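PDB 4MMO: Sso-CP2 metallo-carboxypetidase from Sulfolobus solfataricus, which binds zinc and probably acts as an M20-family metallo-carboxypeptidase, removing residues from the C-terminal end of peptides. Local coordinates for residues 359-364 with 431-436; 26-31 with 43-48. All blocks are in the same frame, centred on the assembly; numbering follows the deposited sequence.

In the fold
Both contacts are small, and each turns on a single leucine. In contact 1 Leu433 meets helix 354-367; in contact 2 Leu45 meets helix 24-39. Their centres are 30 Å apart, their nearest atoms about 15 Å, and they do not touch. The zinc ion is bound by His71, Asp104 and Glu163. Contact 2 is the nearer to a zinc ligand: the side chains of Ala28 and His71 are about 11 Å apart, and strands 43-46 and 65-71 belong to one mixed sheet. Contact 1 lies away from the metal. Tyr434, next to its leucine, is hydrogen-bonded to Ser159 on strand 159-161 of that same sheet.

Contact 1: 359-364 with 431-436; sequences MIESAK and LKLYPI
Glu361 and Leu433 carry this contact between two helices. The glutamate runs out across the leucine, and the two side chains cross at about a right angle. Glu361 CB lies 3.6 Å from Leu433 CD2. Glu361 CG is likewise 3.6 Å from Leu433 CD2, and Glu361 CD is 3.5 Å from it. At the tip both methyls are met: Glu361 OE1 is 3.5 Å from Leu433 CD1 and about as near to CD2. The chain can follow the leucine this far because CG is anti to the backbone N (chi1 -177°) and the next torsion is extended. The contact is van der Waals throughout, with the carboxylate lying beside methyls at an exposed edge. Leu433 CD2 also approaches the backbone of the next residue, 3.9 Å from Ser362 N. The hydroxyl of Ser362 points into its own helix and is hydrogen-bonded to Ala358 O. With an alanine at Leu433 both methyls go, which is likely to open a gap beside Ser362 N and leave the glutamate arm freer to swing. Helix 354-367 packs on the C-terminal part of helix 417-433, where His426, Glu429 and Phe430 also touch it. Leu431 touches Ile116 and Leu119 of helix 102-121, and Tyr434 touches Thr354, Val355 and Ala358.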
ATOM      1  N   MET A 359     -11.998 -43.381  -1.425  1.00 36.81           N
ATOM      2  CA  MET A 359     -11.487 -42.398  -0.482  1.00 45.87           C
ATOM      3  C   MET A 359     -12.467 -42.176   0.680  1.00 42.12           C
ATOM      4  O   MET A 359     -12.067 -42.133   1.842  1.00 31.18           O
ATOM      5  CB  MET A 359     -11.221 -41.086  -1.224  1.00 36.52           C
ATOM      6  CG  MET A 359     -10.262 -40.155  -0.535  1.00 58.49           C
ATOM      7  SD  MET A 359      -8.566 -40.771  -0.385  1.00 41.92           S
ATOM      8  CE  MET A 359      -7.968 -40.596  -2.062  1.00 61.48           C
ATOM      9  N   ILE A 360     -13.750 -42.045   0.363  1.00 38.94           N
ATOM     10  CA  ILE A 360     -14.786 -41.911   1.388  1.00 39.39           C
ATOM     11  C   ILE A 360     -14.828 -43.118   2.331  1.00 39.71           C
ATOM     12  O   ILE A 360     -14.917 -42.966   3.547  1.00 38.94           O
ATOM     13  CB  ILE A 360     -16.180 -41.716   0.752  1.00 50.53           C
ATOM     14  CG1 ILE A 360     -16.269 -40.323   0.128  1.00 30.01           C
ATOM     15  CG2 ILE A 360     -17.298 -41.903   1.796  1.00 40.83           C
ATOM     16  CD1 ILE A 360     -17.555 -40.050  -0.634  1.00 32.41           C
ATOM     17  N   GLU A 361     -14.769 -44.318   1.767  1.00 35.46           N
ATOM     18  CA  GLU A 361     -14.922 -45.530   2.563  1.00 38.87           C
ATOM     19  C   GLU A 361     -13.696 -45.762   3.448  1.00 29.68           C
ATOM     20  O   GLU A 361     -13.825 -46.117   4.622  1.00 37.53           O
ATOM     21  CB  GLU A 361     -15.185 -46.735   1.652  1.00 40.76           C
ATOM     22  CG  GLU A 361     -15.423 -48.054   2.394  1.00 68.46           C
ATOM     23  CD  GLU A 361     -15.641 -49.239   1.460  1.00 71.90           C
ATOM     24  OE1 GLU A 361     -15.185 -50.352   1.800  1.00 54.55           O
ATOM     25  OE2 GLU A 361     -16.261 -49.066   0.387  1.00 52.11           O
ATOM     26  N   SER A 362     -12.508 -45.547   2.893  1.00 34.83           N
ATOM     27  CA  SER A 362     -11.275 -45.701   3.663  1.00 35.24           C
ATOM     28  C   SER A 362     -11.207 -44.696   4.808  1.00 37.43           C
ATOM     29  O   SER A 362     -10.789 -45.033   5.917  1.00 39.17           O
ATOM     30  CB  SER A 362     -10.045 -45.549   2.762  1.00 38.57           C
ATOM     31  OG  SER A 362     -10.064 -44.315   2.069  1.00 36.48           O
ATOM     32  N   ALA A 363     -11.622 -43.462   4.542  1.00 36.66           N
ATOM     33  CA  ALA A 363     -11.578 -42.417   5.565  1.00 52.24           C
ATOM     34  C   ALA A 363     -12.490 -42.804   6.722  1.00 48.52           C
ATOM     35  O   ALA A 363     -12.157 -42.629   7.892  1.00 58.96           O
ATOM     36  CB  ALA A 363     -12.009 -41.085   4.974  1.00 25.33           C
ATOM     37  N   LYS A 364     -13.643 -43.346   6.364  1.00 55.61           N
ATOM     38  CA  LYS A 364     -14.657 -43.753   7.320  1.00 57.17           C
ATOM     39  C   LYS A 364     -14.137 -44.870   8.225  1.00 46.32           C
ATOM     40  O   LYS A 364     -14.308 -44.832   9.443  1.00 37.35           O
ATOM     41  CB  LYS A 364     -15.881 -44.214   6.542  1.00 60.84           C
ATOM     42  CG  LYS A 364     -17.151 -44.304   7.336  1.00 82.73           C
ATOM     43  CD  LYS A 364     -18.314 -44.567   6.395  1.00100.36           C
ATOM     44  CE  LYS A 364     -19.628 -44.659   7.137  1.00116.70           C
ATOM     45  NZ  LYS A 364     -19.955 -43.380   7.819  1.00119.62           N
ATOM     46  N   LEU A 431      -5.590 -47.463  -0.909  1.00 37.92           N
ATOM     47  CA  LEU A 431      -4.920 -48.190  -1.984  1.00 34.59           C
ATOM     48  C   LEU A 431      -5.382 -49.651  -2.084  1.00 34.56           C
ATOM     49  O   LEU A 431      -5.310 -50.255  -3.149  1.00 32.59           O
ATOM     50  CB  LEU A 431      -3.398 -48.150  -1.789  1.00 31.16           C
ATOM     51  CG  LEU A 431      -2.677 -46.796  -1.931  1.00 32.51           C
ATOM     52  CD1 LEU A 431      -1.239 -46.933  -1.482  1.00 28.85           C
ATOM     53  CD2 LEU A 431      -2.726 -46.279  -3.358  1.00 31.15           C
ATOM     54  N   LYS A 432      -5.820 -50.223  -0.968  1.00 34.43           N
ATOM     55  CA  LYS A 432      -6.329 -51.593  -0.961  1.00 44.97           C
ATOM     56  C   LYS A 432      -7.706 -51.637  -1.604  1.00 40.79           C
ATOM     57  O   LYS A 432      -8.080 -52.610  -2.251  1.00 54.97           O
ATOM     58  CB  LYS A 432      -6.417 -52.119   0.471  1.00 39.62           C
ATOM     59  CG  LYS A 432      -5.096 -52.585   1.053  1.00 50.77           C
ATOM     60  CD  LYS A 432      -5.203 -52.800   2.553  1.00 51.65           C
ATOM     61  CE  LYS A 432      -4.193 -53.822   3.039  1.00 75.12           C
ATOM     62  NZ  LYS A 432      -3.946 -53.710   4.502  1.00 99.08           N
ATOM     63  N   LEU A 433      -8.440 -50.544  -1.438  1.00 41.40           N
ATOM     64  CA  LEU A 433      -9.850 -50.477  -1.775  1.00 38.93           C
ATOM     65  C   LEU A 433     -10.090 -49.999  -3.208  1.00 54.17           C
ATOM     66  O   LEU A 433     -10.982 -50.501  -3.899  1.00 45.79           O
ATOM     67  CB  LEU A 433     -10.521 -49.533  -0.783  1.00 39.27           C
ATOM     68  CG  LEU A 433     -12.037 -49.482  -0.671  1.00 67.06           C
ATOM     69  CD1 LEU A 433     -12.639 -50.866  -0.489  1.00 76.91           C
ATOM     70  CD2 LEU A 433     -12.376 -48.594   0.502  1.00 38.15           C
ATOM     71  N   TYR A 434      -9.288 -49.034  -3.653  1.00 42.63           N
ATOM     72  CA  TYR A 434      -9.427 -48.477  -5.000  1.00 42.33           C
ATOM     73  C   TYR A 434      -9.440 -49.539  -6.105  1.00 46.58           C
ATOM     74  O   TYR A 434     -10.294 -49.496  -6.992  1.00 38.90           O
ATOM     75  CB  TYR A 434      -8.320 -47.454  -5.276  1.00 42.71           C
ATOM     76  CG  TYR A 434      -8.296 -46.949  -6.701  1.00 40.05           C
ATOM     77  CD1 TYR A 434      -9.388 -46.283  -7.243  1.00 40.24           C
ATOM     78  CD2 TYR A 434      -7.183 -47.136  -7.505  1.00 33.50           C
ATOM     79  CE1 TYR A 434      -9.371 -45.820  -8.543  1.00 40.59           C
ATOM     80  CE2 TYR A 434      -7.154 -46.670  -8.808  1.00 34.83           C
ATOM     81  CZ  TYR A 434      -8.249 -46.015  -9.321  1.00 35.12           C
ATOM     82  OH  TYR A 434      -8.222 -45.557 -10.616  1.00 49.02           O
ATOM     83  N   PRO A 435      -8.501 -50.497  -6.058  1.00 35.59           N
ATOM     84  CA  PRO A 435      -8.446 -51.463  -7.161  1.00 35.83           C
ATOM     85  C   PRO A 435      -9.576 -52.504  -7.168  1.00 53.08           C
ATOM     86  O   PRO A 435      -9.796 -53.124  -8.208  1.00 40.62           O
ATOM     87  CB  PRO A 435      -7.084 -52.141  -6.970  1.00 46.93           C
ATOM     88  CG  PRO A 435      -6.769 -51.977  -5.540  1.00 38.90           C
ATOM     89  CD  PRO A 435      -7.399 -50.694  -5.100  1.00 35.84           C
ATOM     90  N   ILE A 436     -10.281 -52.691  -6.054  1.00 38.67           N
ATOM     91  CA  ILE A 436     -11.349 -53.693  -6.008  1.00 51.22           C
ATOM     92  C   ILE A 436     -12.713 -53.108  -6.380  1.00 50.55           C
ATOM     93  O   ILE A 436     -13.630 -53.847  -6.729  1.00 42.88           O
ATOM     94  CB  ILE A 436     -11.431 -54.429  -4.637  1.00 40.61           C
ATOM     95  CG1 ILE A 436     -11.889 -53.496  -3.512  1.00 43.85           C
ATOM     96  CG2 ILE A 436     -10.088 -55.060  -4.304  1.00 34.17           C
ATOM     97  CD1 ILE A 436     -12.159 -54.210  -2.195  1.00 46.09           C
TER

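Contact 2: 26-31 with 43-48; sequences ETANYL and ANLEKT. With SO4 (sulfate ion), chain E.
Each methyl of Leu45 lies against an oxygen of helix 24-39, one an amide oxygen and the other a backbone carbonyl. Leu45 CD1 is 3.3 Å from Asn29 OD1. Leu45 CD1 is almost as close to the rest of the amide, 3.5 Å from both CG and ND2 of Asn29. The methyl lies over the face of the amide, somewhat tilted from the perpendicular. The two side chains cross at about a right angle. Leu45 CD2 reaches the helix backbone, 3.5 Å from Ala28 O. Leu45 CD2 also meets Ala28 CB at 3.6 Å, the apolar part of the contact. The small alanine lets the leucine come close to the main chain here. Leu45 CG is anti to its carbonyl carbon (chi1 -80°), and the fork of the side chain is thereby presented to the helix. Asn29 has a first torsion of -99°, away from the usual staggered values. Its ND2 is hydrogen-bonded to Asp25 O one turn earlier, which helps to fix the amide beneath the methyl.

A sulfate ion, probably from the crystallisation liquor, sits at the start of the helix. Glu26 N donates a hydrogen bond to the sulfate O2 (3.2 Å, angle at the hydrogen 148°). Gly23 N and Asp25 N also bind it. The partial positive charge of a helix N-terminus probably favours an anion here.

Strand 43-46 is an outermost strand of the mixed sheet within the chain. It pairs antiparallel with strand 53-58 through Asn44 with Tyr55 and Glu46 with Val53. Leu45 also touches Val54 and Lys32, joining helix 24-39 to this end of the sheet. Thr27 and Leu31 of the helix meet Phe11 on helix 3-12.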
ATOM      1  N   GLU A  26      18.180 -29.015  -2.884  1.00 38.63           N
ATOM      2  CA  GLU A  26      18.583 -30.033  -1.917  1.00 48.68           C
ATOM      3  C   GLU A  26      17.402 -30.935  -1.573  1.00 39.97           C
ATOM      4  O   GLU A  26      17.526 -32.159  -1.554  0.73 39.73           O
ATOM      5  CB  GLU A  26      19.122 -29.384  -0.641  1.00 38.41           C
ATOM      6  N   THR A  27      16.259 -30.314  -1.302  1.00 40.86           N
ATOM      7  CA  THR A  27      15.057 -31.044  -0.929  1.00 49.51           C
ATOM      8  C   THR A  27      14.628 -31.993  -2.039  1.00 36.43           C
ATOM      9  O   THR A  27      14.344 -33.160  -1.782  1.00 37.42           O
ATOM     10  CB  THR A  27      13.917 -30.078  -0.596  1.00 51.59           C
ATOM     11  OG1 THR A  27      14.326 -29.226   0.480  1.00 39.55           O
ATOM     12  CG2 THR A  27      12.650 -30.843  -0.190  1.00 36.15           C
ATOM     13  N   ALA A  28      14.599 -31.497  -3.273  1.00 39.55           N
ATOM     14  CA  ALA A  28      14.228 -32.319  -4.419  1.00 41.16           C
ATOM     15  C   ALA A  28      15.161 -33.516  -4.568  1.00 48.01           C
ATOM     16  O   ALA A  28      14.725 -34.609  -4.924  1.00 49.03           O
ATOM     17  CB  ALA A  28      14.230 -31.487  -5.693  1.00 35.09           C
ATOM     18  N   ASN A  29      16.444 -33.309  -4.295  1.00 48.03           N
ATOM     19  CA  ASN A  29      17.424 -34.384  -4.404  1.00 58.41           C
ATOM     20  C   ASN A  29      17.276 -35.403  -3.285  1.00 39.92           C
ATOM     21  O   ASN A  29      17.385 -36.605  -3.513  1.00 45.15           O
ATOM     22  CB  ASN A  29      18.847 -33.824  -4.407  1.00 63.63           C
ATOM     23  CG  ASN A  29      19.420 -33.711  -5.804  1.00 74.44           C
ATOM     24  OD1 ASN A  29      19.688 -34.720  -6.457  1.00 75.20           O
ATOM     25  ND2 ASN A  29      19.608 -32.482  -6.272  1.00 81.67           N
ATOM     26  N   TYR A  30      17.045 -34.912  -2.073  1.00 32.07           N
ATOM     27  CA  TYR A  30      16.798 -35.776  -0.934  1.00 33.66           C
ATOM     28  C   TYR A  30      15.544 -36.599  -1.209  1.00 42.26           C
ATOM     29  O   TYR A  30      15.518 -37.812  -0.992  1.00 38.09           O
ATOM     30  CB  TYR A  30      16.615 -34.940   0.334  1.00 40.38           C
ATOM     31  CG  TYR A  30      15.957 -35.686   1.470  1.00 48.43           C
ATOM     32  CD1 TYR A  30      16.709 -36.448   2.355  1.00 40.73           C
ATOM     33  CD2 TYR A  30      14.580 -35.629   1.659  1.00 46.16           C
ATOM     34  CE1 TYR A  30      16.108 -37.131   3.398  1.00 47.37           C
ATOM     35  CE2 TYR A  30      13.971 -36.312   2.698  1.00 46.69           C
ATOM     36  CZ  TYR A  30      14.740 -37.062   3.562  1.00 50.43           C
ATOM     37  OH  TYR A  30      14.140 -37.741   4.596  1.00 50.62           O
ATOM     38  N   LEU A  31      14.508 -35.930  -1.706  1.00 33.98           N
ATOM     39  CA  LEU A  31      13.230 -36.587  -1.950  1.00 45.90           C
ATOM     40  C   LEU A  31      13.399 -37.680  -2.996  1.00 39.96           C
ATOM     41  O   LEU A  31      12.914 -38.794  -2.811  1.00 44.07           O
ATOM     42  CB  LEU A  31      12.166 -35.574  -2.380  1.00 32.97           C
ATOM     43  CG  LEU A  31      10.723 -36.085  -2.478  1.00 41.94           C
ATOM     44  CD1 LEU A  31      10.253 -36.748  -1.177  1.00 34.73           C
ATOM     45  CD2 LEU A  31       9.798 -34.937  -2.852  1.00 33.75           C
ATOM     46  N   ALA A  43      13.787 -43.252  -9.229  1.00 52.14           N
ATOM     47  CA  ALA A  43      13.157 -41.935  -9.188  1.00 43.88           C
ATOM     48  C   ALA A  43      14.007 -40.943  -9.976  1.00 53.44           C
ATOM     49  O   ALA A  43      15.235 -41.050  -9.994  1.00 49.54           O
ATOM     50  CB  ALA A  43      12.995 -41.470  -7.755  1.00 41.16           C
ATOM     51  N   ASN A  44      13.350 -39.973 -10.609  1.00 39.67           N
ATOM     52  CA  ASN A  44      14.029 -39.033 -11.495  1.00 44.02           C
ATOM     53  C   ASN A  44      13.770 -37.574 -11.141  1.00 57.64           C
ATOM     54  O   ASN A  44      12.626 -37.173 -10.928  1.00 50.68           O
ATOM     55  CB  ASN A  44      13.595 -39.277 -12.942  1.00 54.62           C
ATOM     56  CG  ASN A  44      13.798 -40.715 -13.374  1.00 83.43           C
ATOM     57  OD1 ASN A  44      14.912 -41.125 -13.695  1.00 82.69           O
ATOM     58  ND2 ASN A  44      12.716 -41.490 -13.389  1.00 86.65           N
ATOM     59  N   LEU A  45      14.842 -36.790 -11.070  1.00 54.44           N
ATOM     60  CA  LEU A  45      14.726 -35.338 -11.067  1.00 46.83           C
ATOM     61  C   LEU A  45      14.579 -34.890 -12.506  1.00 53.21           C
ATOM     62  O   LEU A  45      15.498 -35.051 -13.312  1.00 75.86           O
ATOM     63  CB  LEU A  45      15.961 -34.673 -10.461  1.00 51.80           C
ATOM     64  CG  LEU A  45      16.093 -34.601  -8.941  1.00 62.58           C
ATOM     65  CD1 LEU A  45      17.365 -33.860  -8.582  1.00 75.23           C
ATOM     66  CD2 LEU A  45      14.895 -33.917  -8.314  1.00 79.31           C
ATOM     67  N   GLU A  46      13.417 -34.336 -12.827  1.00 54.46           N
ATOM     68  CA  GLU A  46      13.139 -33.865 -14.175  1.00 63.48           C
ATOM     69  C   GLU A  46      13.123 -32.346 -14.196  1.00 65.03           C
ATOM     70  O   GLU A  46      12.533 -31.703 -13.326  1.00 49.53           O
ATOM     71  CB  GLU A  46      11.825 -34.459 -14.677  1.00 64.46           C
ATOM     72  CG  GLU A  46      11.954 -35.946 -14.979  1.00 61.15           C
ATOM     73  CD  GLU A  46      10.629 -36.621 -15.237  1.00 86.19           C
ATOM     74  OE1 GLU A  46       9.588 -36.069 -14.832  1.00 94.58           O
ATOM     75  OE2 GLU A  46      10.632 -37.712 -15.843  1.00 99.23           O
ATOM     76  N   LYS A  47      13.798 -31.784 -15.190  1.00 81.46           N
ATOM     77  CA  LYS A  47      14.013 -30.348 -15.258  1.00 87.03           C
ATOM     78  C   LYS A  47      12.792 -29.619 -15.798  1.00 76.16           C
ATOM     79  O   LYS A  47      12.040 -30.153 -16.614  1.00 74.34           O
ATOM     80  CB  LYS A  47      15.228 -30.041 -16.136  1.00 95.47           C
ATOM     81  N   THR A  48      12.602 -28.396 -15.318  1.00 62.56           N
ATOM     82  CA  THR A  48      11.586 -27.501 -15.845  1.00 69.74           C
ATOM     83  C   THR A  48      12.235 -26.136 -15.996  1.00 55.36           C
ATOM     84  O   THR A  48      13.397 -25.957 -15.636  1.00 58.15           O
ATOM     85  CB  THR A  48      10.371 -27.388 -14.902  1.00 64.28           C
ATOM     86  OG1 THR A  48      10.763 -26.749 -13.680  1.00 57.19           O
ATOM     87  CG2 THR A  48       9.798 -28.766 -14.593  1.00 49.20           C
TER
HETATM   88  S   SO4 E 503      19.039 -24.675  -3.340  1.00 98.15           S
HETATM   89  O1  SO4 E 503      20.216 -24.210  -4.072  1.00 96.83           O
HETATM   90  O2  SO4 E 503      19.287 -26.020  -2.823  1.00 64.93           O
HETATM   91  O3  SO4 E 503      18.767 -23.769  -2.224  1.00 78.45           O
HETATM   92  O4  SO4 E 503      17.887 -24.698  -4.242  1.00 84.37           O